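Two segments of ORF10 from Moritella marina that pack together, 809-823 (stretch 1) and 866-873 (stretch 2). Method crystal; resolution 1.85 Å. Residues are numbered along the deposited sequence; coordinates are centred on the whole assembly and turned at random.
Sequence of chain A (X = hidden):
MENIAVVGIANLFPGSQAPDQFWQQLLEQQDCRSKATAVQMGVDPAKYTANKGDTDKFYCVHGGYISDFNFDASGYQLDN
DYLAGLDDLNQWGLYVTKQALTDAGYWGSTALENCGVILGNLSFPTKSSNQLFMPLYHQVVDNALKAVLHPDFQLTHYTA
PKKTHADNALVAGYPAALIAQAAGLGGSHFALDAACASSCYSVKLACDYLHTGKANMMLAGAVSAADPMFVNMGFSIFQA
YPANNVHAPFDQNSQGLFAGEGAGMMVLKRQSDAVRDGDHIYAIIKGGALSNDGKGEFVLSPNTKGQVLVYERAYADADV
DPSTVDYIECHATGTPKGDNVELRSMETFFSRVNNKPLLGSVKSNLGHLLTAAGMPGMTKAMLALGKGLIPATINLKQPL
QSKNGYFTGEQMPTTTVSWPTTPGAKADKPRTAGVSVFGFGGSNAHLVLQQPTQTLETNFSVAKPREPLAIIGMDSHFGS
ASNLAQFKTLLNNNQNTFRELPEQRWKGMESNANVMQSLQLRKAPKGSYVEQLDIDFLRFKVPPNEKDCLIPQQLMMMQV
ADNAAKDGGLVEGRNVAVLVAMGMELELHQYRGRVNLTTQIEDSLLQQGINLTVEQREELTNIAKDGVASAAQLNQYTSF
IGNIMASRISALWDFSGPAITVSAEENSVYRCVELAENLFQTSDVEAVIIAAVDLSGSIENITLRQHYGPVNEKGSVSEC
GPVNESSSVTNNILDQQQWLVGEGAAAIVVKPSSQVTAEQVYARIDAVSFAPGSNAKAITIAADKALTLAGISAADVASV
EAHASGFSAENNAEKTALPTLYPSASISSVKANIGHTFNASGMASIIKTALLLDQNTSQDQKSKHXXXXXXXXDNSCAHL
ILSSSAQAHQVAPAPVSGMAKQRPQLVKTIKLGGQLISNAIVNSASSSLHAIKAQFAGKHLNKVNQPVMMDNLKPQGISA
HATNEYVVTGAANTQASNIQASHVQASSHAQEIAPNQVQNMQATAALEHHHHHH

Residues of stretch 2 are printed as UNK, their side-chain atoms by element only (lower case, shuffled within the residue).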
# COMPACT_ATOMS: atom_id res chain seq x y z
N ALA A 809 4.97 22.14 -14.52
CA ALA A 809 6.03 21.40 -15.21
C ALA A 809 5.47 20.22 -16.00
O ALA A 809 6.00 19.87 -17.06
CB ALA A 809 7.08 20.92 -14.21
N GLU A 810 4.42 19.57 -15.48
CA GLU A 810 3.80 18.46 -16.20
C GLU A 810 3.04 18.95 -17.43
O GLU A 810 3.21 18.41 -18.54
CB GLU A 810 2.87 17.67 -15.26
CG GLU A 810 3.67 16.93 -14.16
CD GLU A 810 2.80 16.16 -13.15
OE1 GLU A 810 1.57 16.42 -13.05
OE2 GLU A 810 3.38 15.30 -12.43
N ASN A 811 2.22 19.99 -17.26
CA ASN A 811 1.51 20.54 -18.40
C ASN A 811 2.48 21.01 -19.48
O ASN A 811 2.24 20.80 -20.68
CB ASN A 811 0.61 21.70 -17.98
CG ASN A 811 -0.73 21.24 -17.45
OD1 ASN A 811 -0.89 20.10 -17.00
ND2 ASN A 811 -1.71 22.13 -17.49
N ASN A 812 3.58 21.66 -19.07
CA ASN A 812 4.49 22.22 -20.07
C ASN A 812 5.24 21.12 -20.82
O ASN A 812 5.47 21.24 -22.03
CB ASN A 812 5.47 23.19 -19.41
CG ASN A 812 4.79 24.48 -18.94
OD1 ASN A 812 3.68 24.80 -19.36
ND2 ASN A 812 5.44 25.19 -18.03
N ALA A 813 5.60 20.03 -20.14
CA ALA A 813 6.22 18.92 -20.85
C ALA A 813 5.25 18.32 -21.87
O ALA A 813 5.65 17.97 -22.99
CB ALA A 813 6.73 17.85 -19.87
N GLU A 814 3.97 18.22 -21.51
CA GLU A 814 2.99 17.69 -22.46
C GLU A 814 2.72 18.66 -23.61
O GLU A 814 2.47 18.22 -24.74
CB GLU A 814 1.69 17.34 -21.75
CG GLU A 814 1.78 16.11 -20.83
CD GLU A 814 0.40 15.66 -20.36
OE1 GLU A 814 -0.31 16.50 -19.74
OE2 GLU A 814 0.02 14.48 -20.62
N LYS A 815 2.74 19.97 -23.34
CA LYS A 815 2.55 20.95 -24.41
C LYS A 815 3.65 20.85 -25.45
O LYS A 815 3.43 21.16 -26.63
CB LYS A 815 2.50 22.37 -23.85
CG LYS A 815 1.14 22.85 -23.45
CD LYS A 815 1.24 24.25 -22.82
CE LYS A 815 2.01 25.20 -23.72
NZ LYS A 815 2.30 26.50 -23.03
N THR A 816 4.84 20.44 -25.03
CA THR A 816 5.94 20.26 -25.96
C THR A 816 5.79 18.93 -26.72
O THR A 816 5.78 18.91 -27.95
CB THR A 816 7.27 20.33 -25.19
OG1 THR A 816 7.42 21.65 -24.63
CG2 THR A 816 8.48 20.01 -26.06
N ALA A 817 5.58 17.83 -25.99
CA ALA A 817 5.68 16.50 -26.59
C ALA A 817 4.44 16.09 -27.39
O ALA A 817 4.57 15.50 -28.47
CB ALA A 817 5.96 15.47 -25.50
N LEU A 818 3.23 16.35 -26.87
CA LEU A 818 2.04 15.74 -27.47
C LEU A 818 1.71 16.33 -28.84
O LEU A 818 1.41 15.56 -29.76
CB LEU A 818 0.84 15.84 -26.52
CG LEU A 818 1.03 15.06 -25.21
CD1 LEU A 818 -0.23 15.16 -24.37
CD2 LEU A 818 1.40 13.61 -25.46
N PRO A 819 1.72 17.65 -29.04
CA PRO A 819 1.46 18.17 -30.40
C PRO A 819 2.55 17.79 -31.38
O PRO A 819 2.27 17.66 -32.58
CB PRO A 819 1.38 19.70 -30.20
CG PRO A 819 1.10 19.89 -28.72
CD PRO A 819 1.83 18.74 -28.05
N THR A 820 3.78 17.58 -30.91
CA THR A 820 4.84 17.09 -31.78
C THR A 820 4.59 15.65 -32.21
O THR A 820 4.75 15.30 -33.39
CB THR A 820 6.18 17.20 -31.06
OG1 THR A 820 6.40 18.57 -30.71
CG2 THR A 820 7.31 16.70 -31.93
N LEU A 821 4.21 14.79 -31.26
CA LEU A 821 3.92 13.39 -31.58
C LEU A 821 2.71 13.27 -32.48
O LEU A 821 2.71 12.48 -33.43
CB LEU A 821 3.66 12.61 -30.28
CG LEU A 821 4.91 12.24 -29.49
CD1 LEU A 821 4.56 11.92 -28.02
CD2 LEU A 821 5.61 11.06 -30.14
N TYR A 822 1.67 14.04 -32.20
CA TYR A 822 0.33 13.84 -32.75
C TYR A 822 -0.20 15.17 -33.27
O TYR A 822 -1.19 15.70 -32.74
CB TYR A 822 -0.60 13.28 -31.68
CG TYR A 822 -0.14 12.02 -30.97
CD1 TYR A 822 -0.03 10.82 -31.66
CD2 TYR A 822 0.13 12.02 -29.59
CE1 TYR A 822 0.36 9.65 -31.01
CE2 TYR A 822 0.54 10.86 -28.93
CZ TYR A 822 0.63 9.67 -29.65
OH TYR A 822 1.02 8.50 -29.03
N PRO A 823 0.42 15.73 -34.32
CA PRO A 823 0.07 17.11 -34.72
C PRO A 823 -1.36 17.28 -35.20
O PRO A 823 -1.90 18.38 -35.09
CB PRO A 823 1.08 17.41 -35.85
CG PRO A 823 1.48 16.08 -36.36
CD PRO A 823 1.47 15.15 -35.16
N UNK A 866 -6.90 5.86 -29.65
CA UNK A 866 -6.70 7.04 -28.80
C UNK A 866 -5.50 6.79 -27.90
O UNK A 866 -5.34 5.69 -27.36
c UNK A 866 -9.10 7.82 -28.91
c UNK A 866 -10.42 8.05 -28.18
c UNK A 866 -7.68 8.45 -26.89
c UNK A 866 -7.97 7.36 -27.98
N UNK A 867 -4.62 7.78 -27.80
CA UNK A 867 -3.47 7.71 -26.92
C UNK A 867 -3.81 8.36 -25.58
O UNK A 867 -4.50 9.39 -25.54
c UNK A 867 -2.26 8.40 -27.54
N UNK A 868 -3.32 7.76 -24.49
CA UNK A 868 -3.41 8.33 -23.15
C UNK A 868 -2.00 8.52 -22.62
O UNK A 868 -1.17 7.61 -22.72
c UNK A 868 -6.40 6.06 -21.92
c UNK A 868 -4.21 7.41 -22.19
c UNK A 868 -4.38 8.09 -20.80
c UNK A 868 -5.54 7.00 -22.83
N UNK A 869 -1.73 9.69 -22.03
CA UNK A 869 -0.44 9.98 -21.42
C UNK A 869 -0.60 10.13 -19.91
O UNK A 869 -1.64 10.59 -19.43
c UNK A 869 1.65 11.36 -21.80
n UNK A 869 2.09 12.48 -21.21
o UNK A 869 2.41 10.44 -22.13
c UNK A 869 0.16 11.26 -22.03
N UNK A 870 0.42 9.71 -19.17
CA UNK A 870 0.42 9.80 -17.72
C UNK A 870 1.75 10.24 -17.16
O UNK A 870 2.81 9.80 -17.63
N UNK A 871 1.71 11.17 -16.19
CA UNK A 871 2.88 11.64 -15.46
C UNK A 871 2.54 11.58 -13.99
O UNK A 871 1.38 11.37 -13.61
c UNK A 871 3.29 13.07 -15.86
c UNK A 871 3.66 13.28 -17.34
c UNK A 871 3.82 14.77 -17.64
c UNK A 871 4.95 12.54 -17.67
N UNK A 872 3.53 11.76 -13.13
CA UNK A 872 3.19 11.88 -11.72
C UNK A 872 4.43 11.89 -10.83
O UNK A 872 5.56 11.98 -11.30
N UNK A 873 4.16 11.79 -9.54
CA UNK A 873 5.25 11.87 -8.59
C UNK A 873 6.10 10.61 -8.56
O UNK A 873 7.10 10.58 -7.84
c UNK A 873 5.26 14.62 -7.33
c UNK A 873 7.47 15.21 -6.36
n UNK A 873 6.29 14.59 -6.28
c UNK A 873 4.69 12.16 -7.20
c UNK A 873 4.15 13.58 -7.05
n UNK A 873 7.79 15.92 -7.44
n UNK A 873 8.32 15.15 -5.34
O HOH W 1 6.07 14.73 -12.44

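Position 866 carries four side-chain carbons, forked at the first, with one arm two carbons long; it is out of reach of stretch 1. That branching at CB identifies I866. It lies buried in the strand, and its beta-branched, wholly apolar side chain suits such a place.

Position 867 has a single side-chain carbon, the CB, which points toward stretch 1 and meets the hydroxyl end of Y822: OH of Y822 lies 3.6 Å from this CB, and CZ of Y822 lies 3.8 Å from it. One carbon and nothing more means A867. Its methyl gives the tyrosine a small apolar surface, placed obliquely to the ring.

At position 868 four carbons fork as at 866, and none touches stretch 1. This is I868, whose CA-to-CB bond points away from the helix; its hydrocarbon is buried.

Position 869 has two side-chain carbons, the second bearing one oxygen and one nitrogen, and it points toward the helix. The nitrogen lies 2.9 Å from OE2 of E814. A carboxamide on so short a stem is asparagine, N869. Its ND2 donates to OE2 of E814 in a nearly straight hydrogen bond, with an angle of 172° at the hydrogen. The amide thus gives the buried carboxylate a donor, while CD2 of L818 packs 4.3 Å from CG of N869.

Position 870 shows no side-chain atoms and is therefore G870. A CB here would point away from the helix and find nothing of stretch 1 within 5.5 Å, so this contact does not account for the glycine.

Position 871, just past the strand, has four carbons forked at the second; one terminal carbon lies 3.9 Å from CB of E810 and 4.0 Å from CG of E814. This is L871, and one methyl of its fork, CD1, packs against the aliphatic parts of E810 and E814, one helical turn apart.

Position 872 lacks a side chain, and its CA lies 3.5 Å from OE2 of E810. It is G872: with phi/psi of 172/-170, a CB would jam against the preceding carbonyl oxygen, which by itself calls for glycine.

Position 873 has three carbons, a nitrogen, then a carbon carrying two more nitrogens, and makes no contact with stretch 1. The guanidinium identifies R873, whose buried polar end is satisfied through NH2 elsewhere in the structure.

The contact works through alternation: A867, N869 and L871 face stretch 1, A867 meeting Y822 just past the helix end, N869 E814 and L818, L871 E810 and E814. One direct hydrogen bond anchors the middle; at one end a water O lies 2.7 Å from OE2 of E810 and 3.0 Å from O of G872, donating to both.

Stretch 2 (866-873) IAINGLGR
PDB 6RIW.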